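Local coordinates for peptidoglycan-recognition protein-SD (Drosophila melanogaster, PDB 2RKQ) that recognises bacterial peptidoglycan as a secreted innate immune receptor and triggers the Toll pathway in response to Gram-positive bacteria, at residues Val5-Trp10 and Val77-Ser82; Ile31-Gly36 and Thr147-Glu152; Tyr69-Asn74 and Ile100-Asn105. One frame throughout, in Å; residues are numbered along the deposited sequence.

Contact 1 (Val5-Trp10 and Val77-Ser82); sequences VTRAEW and VYEGRS
The backbone N of Val5 donates a hydrogen bond of 2.7 Å to Val77 O. Val5 O in turn accepts from Glu79 N at 2.8 Å, which makes a parallel bridge opposite Tyr78 and sets strand 4-5 at the margin of the sheet. Side-chain bonds carry the contact onward where segment 5-10 leaves the sheet in a helical turn. Trp10 CG sits between its backbone N and carbonyl carbon (chi1 59°), which turns the N-H edge of the indole toward strand 77-79. Its NE1 reaches Glu79 O at 2.7 Å, with donor and acceptor lying close to both the indole and the carbonyl planes. The five-membered ring of Trp10 takes the edge of Tyr78 toward its face in an offset edge-to-face pair, planes 76° apart. Val5 CG2 lies over a face of the same phenol, 4.2 Å from its centroid. An alanine in place of Trp10 would probably leave Glu79 O without this donor and open a gap beside the Tyr78 edge. The extended Glu79 side chain brings OE1 to Arg7 N at 3.0 Å, on the anti side of the carboxylate. The Arg7 side chain crosses it at about a right angle and bends at chi3, bringing NH1 to a weak bond with Gly80 O, while NH2 forms a salt bridge with Asp64. Within the turn, Thr6 N and Thr6 OG1 both donate to Glu9 OE2, at 3.0 and 2.8 Å from it. Met49 and Gln53 of helix 42-58 pack on the indole. The turn is fastened mainly by peptide groups meeting side chains, with the arginine charge directed to Asp64 and not to Glu79, which implies a junction dependent on hydrogen bonds more than on ion pairing.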
loop_
_atom_site.group_PDB
_atom_site.type_symbol
_atom_site.label_atom_id
_atom_site.label_comp_id
_atom_site.label_asym_id
_atom_site.label_seq_id
_atom_site.Cartn_x
_atom_site.Cartn_y
_atom_site.Cartn_z
ATOM N N VAL A 5 -2.067 -12.470 -2.010
ATOM C CA VAL A 5 -3.423 -12.742 -2.471
ATOM C C VAL A 5 -3.607 -11.963 -3.762
ATOM O O VAL A 5 -3.768 -10.735 -3.750
ATOM C CB VAL A 5 -4.467 -12.311 -1.448
ATOM C CG1 VAL A 5 -5.883 -12.625 -1.964
ATOM C CG2 VAL A 5 -4.220 -12.983 -0.087
ATOM N N THR A 6 -3.559 -12.672 -4.877
ATOM C CA THR A 6 -3.620 -12.026 -6.173
ATOM C C THR A 6 -4.989 -11.425 -6.407
ATOM O O THR A 6 -5.962 -11.750 -5.721
ATOM C CB THR A 6 -3.331 -13.001 -7.300
ATOM O OG1 THR A 6 -4.332 -14.023 -7.306
ATOM C CG2 THR A 6 -1.935 -13.612 -7.148
ATOM N N ARG A 7 -5.045 -10.531 -7.384
ATOM C CA ARG A 7 -6.292 -9.872 -7.725
ATOM C C ARG A 7 -7.411 -10.884 -7.922
ATOM O O ARG A 7 -8.512 -10.694 -7.425
ATOM C CB ARG A 7 -6.114 -9.028 -8.987
ATOM C CG ARG A 7 -5.129 -7.858 -8.838
ATOM C CD ARG A 7 -5.040 -7.081 -10.138
ATOM N NE ARG A 7 -6.271 -6.321 -10.393
ATOM C CZ ARG A 7 -6.426 -5.028 -10.086
ATOM N NH1 ARG A 7 -5.459 -4.346 -9.486
ATOM N NH2 ARG A 7 -7.566 -4.407 -10.380
ATOM N N ALA A 8 -7.134 -11.971 -8.647
ATOM C CA ALA A 8 -8.179 -12.976 -8.876
ATOM C C ALA A 8 -8.662 -13.601 -7.566
ATOM O O ALA A 8 -9.857 -13.887 -7.392
ATOM C CB ALA A 8 -7.688 -14.059 -9.832
ATOM N N GLU A 9 -7.724 -13.810 -6.645
ATOM C CA GLU A 9 -8.030 -14.442 -5.353
ATOM C C GLU A 9 -8.890 -13.585 -4.435
ATOM O O GLU A 9 -9.570 -14.120 -3.564
ATOM C CB GLU A 9 -6.745 -14.861 -4.643
ATOM C CG GLU A 9 -6.058 -16.067 -5.272
ATOM C CD GLU A 9 -4.693 -16.293 -4.657
ATOM O OE1 GLU A 9 -4.604 -17.084 -3.697
ATOM O OE2 GLU A 9 -3.728 -15.658 -5.110
ATOM N N TRP A 10 -8.884 -12.263 -4.629
ATOM C CA TRP A 10 -9.850 -11.435 -3.936
ATOM C C TRP A 10 -10.999 -10.947 -4.809
ATOM O O TRP A 10 -11.783 -10.091 -4.401
ATOM C CB TRP A 10 -9.189 -10.296 -3.144
ATOM C CG TRP A 10 -8.334 -9.280 -3.885
ATOM C CD1 TRP A 10 -6.985 -9.331 -4.075
ATOM C CD2 TRP A 10 -8.760 -7.996 -4.364
ATOM N NE1 TRP A 10 -6.544 -8.179 -4.702
ATOM C CE2 TRP A 10 -7.617 -7.348 -4.896
ATOM C CE3 TRP A 10 -10.005 -7.336 -4.422
ATOM C CZ2 TRP A 10 -7.669 -6.082 -5.465
ATOM C CZ3 TRP A 10 -10.053 -6.067 -4.983
ATOM C CH2 TRP A 10 -8.889 -5.447 -5.497
ATOM N N VAL A 77 -1.238 -10.152 2.487
ATOM C CA VAL A 77 -0.878 -9.091 1.554
ATOM C C VAL A 77 -1.706 -9.312 0.301
ATOM O O VAL A 77 -1.681 -10.397 -0.273
ATOM C CB VAL A 77 0.595 -9.143 1.166
ATOM C CG1 VAL A 77 0.888 -8.065 0.114
ATOM C CG2 VAL A 77 1.491 -8.986 2.407
ATOM N N TYR A 78 -2.473 -8.284 -0.071
ATOM C CA TYR A 78 -3.348 -8.323 -1.246
ATOM C C TYR A 78 -2.750 -7.504 -2.372
ATOM O O TYR A 78 -2.287 -6.376 -2.177
ATOM C CB TYR A 78 -4.741 -7.794 -0.893
ATOM C CG TYR A 78 -5.423 -8.624 0.147
ATOM C CD1 TYR A 78 -5.121 -8.456 1.496
ATOM C CD2 TYR A 78 -6.351 -9.592 -0.213
ATOM C CE1 TYR A 78 -5.712 -9.244 2.472
ATOM C CE2 TYR A 78 -6.958 -10.403 0.751
ATOM C CZ TYR A 78 -6.630 -10.222 2.098
ATOM O OH TYR A 78 -7.210 -11.018 3.065
ATOM N N GLU A 79 -2.780 -8.074 -3.559
ATOM C CA GLU A 79 -2.274 -7.411 -4.747
ATOM C C GLU A 79 -3.227 -6.333 -5.264
ATOM O O GLU A 79 -4.425 -6.583 -5.417
ATOM C CB GLU A 79 -2.101 -8.442 -5.848
ATOM C CG GLU A 79 -1.570 -7.854 -7.130
ATOM C CD GLU A 79 -1.456 -8.888 -8.230
ATOM O OE1 GLU A 79 -2.230 -9.879 -8.234
ATOM O OE2 GLU A 79 -0.586 -8.677 -9.097
ATOM N N GLY A 80 -2.668 -5.154 -5.517
ATOM C CA GLY A 80 -3.396 -4.043 -6.138
ATOM C C GLY A 80 -2.889 -3.816 -7.549
ATOM O O GLY A 80 -2.799 -4.757 -8.352
ATOM N N ARG A 81 -2.557 -2.563 -7.868
ATOM C CA ARG A 81 -1.937 -2.271 -9.171
ATOM C C ARG A 81 -0.596 -2.953 -9.331
ATOM O O ARG A 81 0.093 -3.220 -8.349
ATOM C CB ARG A 81 -1.702 -0.773 -9.342
ATOM C CG ARG A 81 -2.957 0.032 -9.316
ATOM C CD ARG A 81 -2.667 1.532 -9.427
ATOM N NE ARG A 81 -3.942 2.220 -9.256
ATOM C CZ ARG A 81 -4.281 3.383 -9.820
ATOM N NH1 ARG A 81 -3.429 4.065 -10.588
ATOM N NH2 ARG A 81 -5.504 3.866 -9.601
ATOM N N SER A 82 -0.201 -3.211 -10.581
ATOM C CA SER A 82 1.133 -3.690 -10.869
ATOM C C SER A 82 2.167 -2.636 -10.486
ATOM O O SER A 82 1.907 -1.447 -10.659
ATOM C CB SER A 82 1.275 -3.951 -12.364
ATOM O OG SER A 82 2.608 -4.312 -12.657
#

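Contact 2 (Ile31-Gly36 and Thr147-Glu152); sequences IAHTAG and TKSPGE
His33 lays its imidazole against the Ser149-Pro150-Gly151 backbone. CB meets Pro150 O at 3.6 Å. With CG held between the backbone N and the carbonyl carbon (chi1 73°), the ring turns flat onto the Pro150 peptide, whose carbonyl carbon stands 3.5 Å above the ring centre. ND1 is 3.4 Å from Ser149 OG and CD2 3.3 Å from Pro150 O, CE1 lies 3.6 Å from Ser149 CA, and NE2 at the tip comes 3.9 Å from Gly151 N. Ala35 CA occupies the opposite face. Neither NE2 nor Pro150 O finds a polar partner in the model, although the contact buries both. At the backbone, His33 N donates to Ser149 OG at 3.0 Å, and that hydroxyl also bonds His141 ND1. In amidase-active relatives a zinc-binding cysteine stands where Ser149 does, consistent with a recognition protein that lacks one of the three zinc ligands of those enzymes. The peptide before Pro150 is cis, and Pro150 CB rests 3.5 Å from Ile31 O. Gly151 holds the N-cap position of helix 152-158, which packs Ile158 on Ile31 and Tyr155 on Pro150, while strand 26-33 lies between strands 97-102 and 136-140, bonded to each through its backbone.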
loop_
_atom_site.group_PDB
_atom_site.type_symbol
_atom_site.label_atom_id
_atom_site.label_comp_id
_atom_site.label_asym_id
_atom_site.label_seq_id
_atom_site.Cartn_x
_atom_site.Cartn_y
_atom_site.Cartn_z
ATOM N N ILE A 31 4.185 4.144 2.649
ATOM C CA ILE A 31 3.289 3.426 3.534
ATOM C C ILE A 31 2.087 4.292 3.893
ATOM O O ILE A 31 2.228 5.406 4.422
ATOM C CB ILE A 31 4.001 2.992 4.827
ATOM C CG1 ILE A 31 5.299 2.228 4.514
ATOM C CG2 ILE A 31 3.060 2.150 5.706
ATOM C CD1 ILE A 31 5.100 0.974 3.650
ATOM N N ALA A 32 0.909 3.745 3.613
ATOM C CA ALA A 32 -0.369 4.386 3.893
ATOM C C ALA A 32 -1.232 3.531 4.803
ATOM O O ALA A 32 -0.925 2.372 5.063
ATOM C CB ALA A 32 -1.108 4.649 2.577
ATOM N N HIS A 33 -2.288 4.136 5.343
ATOM C CA HIS A 33 -3.412 3.353 5.847
ATOM C C HIS A 33 -4.644 3.707 5.036
ATOM O O HIS A 33 -4.681 4.740 4.357
ATOM C CB HIS A 33 -3.612 3.476 7.374
ATOM C CG HIS A 33 -4.180 4.779 7.876
ATOM N ND1 HIS A 33 -4.365 5.915 7.116
ATOM C CD2 HIS A 33 -4.568 5.105 9.135
ATOM C CE1 HIS A 33 -4.875 6.874 7.883
ATOM N NE2 HIS A 33 -4.996 6.407 9.108
ATOM N N THR A 34 -5.632 2.829 5.086
ATOM C CA THR A 34 -6.861 3.086 4.328
ATOM C C THR A 34 -7.780 4.024 5.083
ATOM O O THR A 34 -8.679 4.632 4.479
ATOM C CB THR A 34 -7.612 1.798 4.005
ATOM O OG1 THR A 34 -7.960 1.130 5.221
ATOM C CG2 THR A 34 -6.752 0.895 3.169
ATOM N N ALA A 35 -7.550 4.112 6.396
ATOM C CA ALA A 35 -8.239 5.018 7.328
ATOM C C ALA A 35 -9.628 4.552 7.721
ATOM O O ALA A 35 -10.295 5.201 8.534
ATOM C CB ALA A 35 -8.264 6.464 6.799
ATOM N N GLY A 36 -10.055 3.425 7.166
ATOM C CA GLY A 36 -11.396 2.902 7.444
ATOM C C GLY A 36 -11.366 1.821 8.499
ATOM O O GLY A 36 -10.488 1.801 9.371
ATOM N N THR A 147 -1.988 14.545 4.296
ATOM C CA THR A 147 -2.818 13.545 4.945
ATOM C C THR A 147 -2.183 13.143 6.268
ATOM O O THR A 147 -0.983 13.320 6.454
ATOM C CB THR A 147 -2.998 12.285 4.052
ATOM O OG1 THR A 147 -3.813 11.317 4.723
ATOM C CG2 THR A 147 -1.641 11.638 3.676
ATOM N N LYS A 148 -2.998 12.609 7.178
ATOM C CA LYS A 148 -2.497 12.003 8.406
ATOM C C LYS A 148 -2.004 10.585 8.148
ATOM O O LYS A 148 -1.276 10.025 8.961
ATOM C CB LYS A 148 -3.580 11.952 9.486
ATOM C CG LYS A 148 -4.034 13.335 9.980
ATOM C CD LYS A 148 -2.862 14.168 10.521
ATOM C CE LYS A 148 -2.789 14.191 12.049
ATOM N NZ LYS A 148 -2.415 12.882 12.665
ATOM N N SER A 149 -2.430 10.003 7.031
ATOM C CA SER A 149 -2.030 8.641 6.685
ATOM C C SER A 149 -0.504 8.533 6.760
ATOM O O SER A 149 0.188 9.453 6.323
ATOM C CB SER A 149 -2.528 8.344 5.285
ATOM O OG SER A 149 -2.114 7.063 4.863
ATOM N N PRO A 150 0.045 7.421 7.294
ATOM C CA PRO A 150 -0.579 6.154 7.677
ATOM C C PRO A 150 -1.071 6.104 9.120
ATOM O O PRO A 150 -1.302 5.014 9.656
ATOM C CB PRO A 150 0.559 5.149 7.454
ATOM C CG PRO A 150 1.801 5.939 7.890
ATOM C CD PRO A 150 1.518 7.377 7.467
ATOM N N GLY A 151 -1.276 7.282 9.704
ATOM C CA GLY A 151 -1.722 7.380 11.089
ATOM C C GLY A 151 -0.521 7.502 11.995
ATOM O O GLY A 151 0.542 6.918 11.754
ATOM N N GLU A 152 -0.678 8.254 13.076
ATOM C CA GLU A 152 0.468 8.519 13.940
ATOM C C GLU A 152 1.185 7.259 14.415
ATOM O O GLU A 152 2.421 7.207 14.410
ATOM C CB GLU A 152 0.057 9.340 15.167
ATOM C CG GLU A 152 -0.455 10.737 14.876
ATOM C CD GLU A 152 0.588 11.666 14.270
ATOM O OE1 GLU A 152 0.181 12.560 13.499
ATOM O OE2 GLU A 152 1.803 11.529 14.564
#

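Contact 3 (Tyr69-Asn74 and Ile100-Asn105); sequences YLIGGN and IAFIGN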
loop_
_atom_site.group_PDB
_atom_site.type_symbol
_atom_site.label_atom_id
_atom_site.label_comp_id
_atom_site.label_asym_id
_atom_site.label_seq_id
_atom_site.Cartn_x
_atom_site.Cartn_y
_atom_site.Cartn_z
ATOM N N TYR A 69 -0.067 -2.711 -3.086
ATOM C CA TYR A 69 -0.312 -3.798 -2.149
ATOM C C TYR A 69 -1.081 -3.253 -0.975
ATOM O O TYR A 69 -0.894 -2.090 -0.593
ATOM C CB TYR A 69 1.001 -4.343 -1.616
ATOM C CG TYR A 69 1.855 -5.042 -2.635
ATOM C CD1 TYR A 69 3.004 -4.422 -3.153
ATOM C CD2 TYR A 69 1.542 -6.328 -3.065
ATOM C CE1 TYR A 69 3.807 -5.068 -4.100
ATOM C CE2 TYR A 69 2.347 -6.989 -3.994
ATOM C CZ TYR A 69 3.486 -6.353 -4.492
ATOM O OH TYR A 69 4.294 -6.989 -5.414
ATOM N N LEU A 70 -1.930 -4.096 -0.395
ATOM C CA LEU A 70 -2.645 -3.751 0.838
ATOM C C LEU A 70 -2.465 -4.875 1.821
ATOM O O LEU A 70 -2.331 -6.029 1.430
ATOM C CB LEU A 70 -4.134 -3.518 0.567
ATOM C CG LEU A 70 -4.344 -2.250 -0.271
ATOM C CD1 LEU A 70 -4.470 -2.611 -1.762
ATOM C CD2 LEU A 70 -5.535 -1.462 0.223
ATOM N N ILE A 71 -2.468 -4.534 3.097
ATOM C CA ILE A 71 -2.166 -5.515 4.131
ATOM C C ILE A 71 -3.299 -5.577 5.143
ATOM O O ILE A 71 -3.626 -4.585 5.790
ATOM C CB ILE A 71 -0.842 -5.199 4.840
ATOM C CG1 ILE A 71 0.288 -5.024 3.801
ATOM C CG2 ILE A 71 -0.501 -6.329 5.813
ATOM C CD1 ILE A 71 1.604 -4.650 4.403
ATOM N N GLY A 72 -3.936 -6.742 5.214
ATOM C CA GLY A 72 -5.067 -6.901 6.122
ATOM C C GLY A 72 -4.611 -7.156 7.536
ATOM O O GLY A 72 -3.462 -7.537 7.783
ATOM N N GLY A 73 -5.522 -6.931 8.479
ATOM C CA GLY A 73 -5.245 -7.256 9.878
ATOM C C GLY A 73 -5.106 -8.739 10.125
ATOM O O GLY A 73 -4.655 -9.162 11.184
ATOM N N ASN A 74 -5.498 -9.547 9.141
ATOM C CA ASN A 74 -5.219 -10.987 9.151
ATOM C C ASN A 74 -3.784 -11.329 8.757
ATOM O O ASN A 74 -3.411 -12.512 8.679
ATOM C CB ASN A 74 -6.164 -11.710 8.188
ATOM C CG ASN A 74 -6.010 -11.234 6.741
ATOM O OD1 ASN A 74 -5.326 -10.243 6.447
ATOM N ND2 ASN A 74 -6.651 -11.962 5.818
ATOM N N ILE A 100 1.965 0.972 -0.465
ATOM C CA ILE A 100 1.540 -0.157 0.361
ATOM C C ILE A 100 0.632 0.424 1.434
ATOM O O ILE A 100 1.053 1.290 2.198
ATOM C CB ILE A 100 2.754 -0.810 1.030
ATOM C CG1 ILE A 100 3.699 -1.382 -0.038
ATOM C CG2 ILE A 100 2.286 -1.933 1.943
ATOM C CD1 ILE A 100 5.096 -1.620 0.458
ATOM N N ALA A 101 -0.621 -0.030 1.465
ATOM C CA ALA A 101 -1.571 0.488 2.452
ATOM C C ALA A 101 -1.978 -0.588 3.425
ATOM O O ALA A 101 -2.355 -1.694 3.027
ATOM C CB ALA A 101 -2.812 1.070 1.771
ATOM N N PHE A 102 -1.879 -0.270 4.711
ATOM C CA PHE A 102 -2.429 -1.145 5.715
ATOM C C PHE A 102 -3.918 -0.876 5.802
ATOM O O PHE A 102 -4.363 0.285 5.885
ATOM C CB PHE A 102 -1.803 -0.841 7.068
ATOM C CG PHE A 102 -0.409 -1.378 7.246
ATOM C CD1 PHE A 102 0.679 -0.769 6.628
ATOM C CD2 PHE A 102 -0.187 -2.469 8.093
ATOM C CE1 PHE A 102 1.960 -1.259 6.819
ATOM C CE2 PHE A 102 1.098 -2.966 8.297
ATOM C CZ PHE A 102 2.170 -2.358 7.670
ATOM N N ILE A 103 -4.682 -1.958 5.784
ATOM C CA ILE A 103 -6.130 -1.830 5.890
ATOM C C ILE A 103 -6.463 -1.546 7.351
ATOM O O ILE A 103 -6.090 -2.324 8.246
ATOM C CB ILE A 103 -6.861 -3.096 5.420
ATOM C CG1 ILE A 103 -6.517 -3.381 3.944
ATOM C CG2 ILE A 103 -8.381 -2.922 5.659
ATOM C CD1 ILE A 103 -6.974 -4.734 3.434
ATOM N N GLY A 104 -7.154 -0.428 7.561
ATOM C CA GLY A 104 -7.529 0.021 8.900
ATOM C C GLY A 104 -7.126 1.451 9.168
ATOM O O GLY A 104 -6.683 2.160 8.265
ATOM N N ASN A 105 -7.277 1.868 10.427
ATOM C CA ASN A 105 -6.935 3.211 10.831
ATOM C C ASN A 105 -5.954 3.130 11.980
ATOM O O ASN A 105 -6.277 2.628 13.065
ATOM C CB ASN A 105 -8.170 4.019 11.232
ATOM C CG ASN A 105 -7.845 5.484 11.435
ATOM O OD1 ASN A 105 -6.949 5.835 12.206
ATOM N ND2 ASN A 105 -8.537 6.342 10.708
HETATM O O HOH W 1 -3.591 -3.778 8.591
#
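The Phe102 ring carries Ile71 CD1 over one face, 4.2 Å from the centroid and 17° off the normal, a CH-pi contact displaced toward the CZ side of the rim. Tyr69, by contrast, meets Ile100 CG1 obliquely, and its hydroxyl reaches away to Gln131. Ile71 keeps CG1 anti to its carbonyl carbon and extends from there (chi2 177°), which places CD1 over the Phe102 ring and also 3.7 Å from Ile100 CG2. These four side chains share one face of the sheet, under helix 113-128. On the other face Leu70 CD2 touches Ala101 CB at 4.0 Å and Leu70 CB touches Ile103 CG1; Met49 of helix 42-58 packs on Leu70 and Ile103, and Tyr67 on Ala101. Between the faces runs a parallel ladder: Ala101 N to Tyr69 O at 2.9 Å, Ile71 N to Ala101 O at 2.8 Å, and Ile103 N to Ile71 O at 2.8 Å. Ile71 O and Ile103 O both accept from one water, which bridges the two segments where the strands end. With backbone hydrogen bonds joining the peptide groups and apolar packing on both faces, the mostly apolar side chains of this central pair are left to pack in the core.

Overall arrangement
All three contacts belong to one mixed sheet. Contact 3 joins two of its inner strands, and its centre lies about 12 Å from that of contact 1 and about 10 Å from that of contact 2. Contact 1 meets it through Tyr78 N and Leu70 O, 2.7 Å apart, and contact 2 through Ala32 O and Phe102 N, 2.8 Å apart. Contacts 1 and 2 do not touch: their centres are about 20 Å apart, on opposite sides of the chain's centre. The loop after strand 97-102 packs on His33, so contact 3 adjoins contact 2, where the zinc site of amidase-active relatives lies, while contact 1 is remote from it.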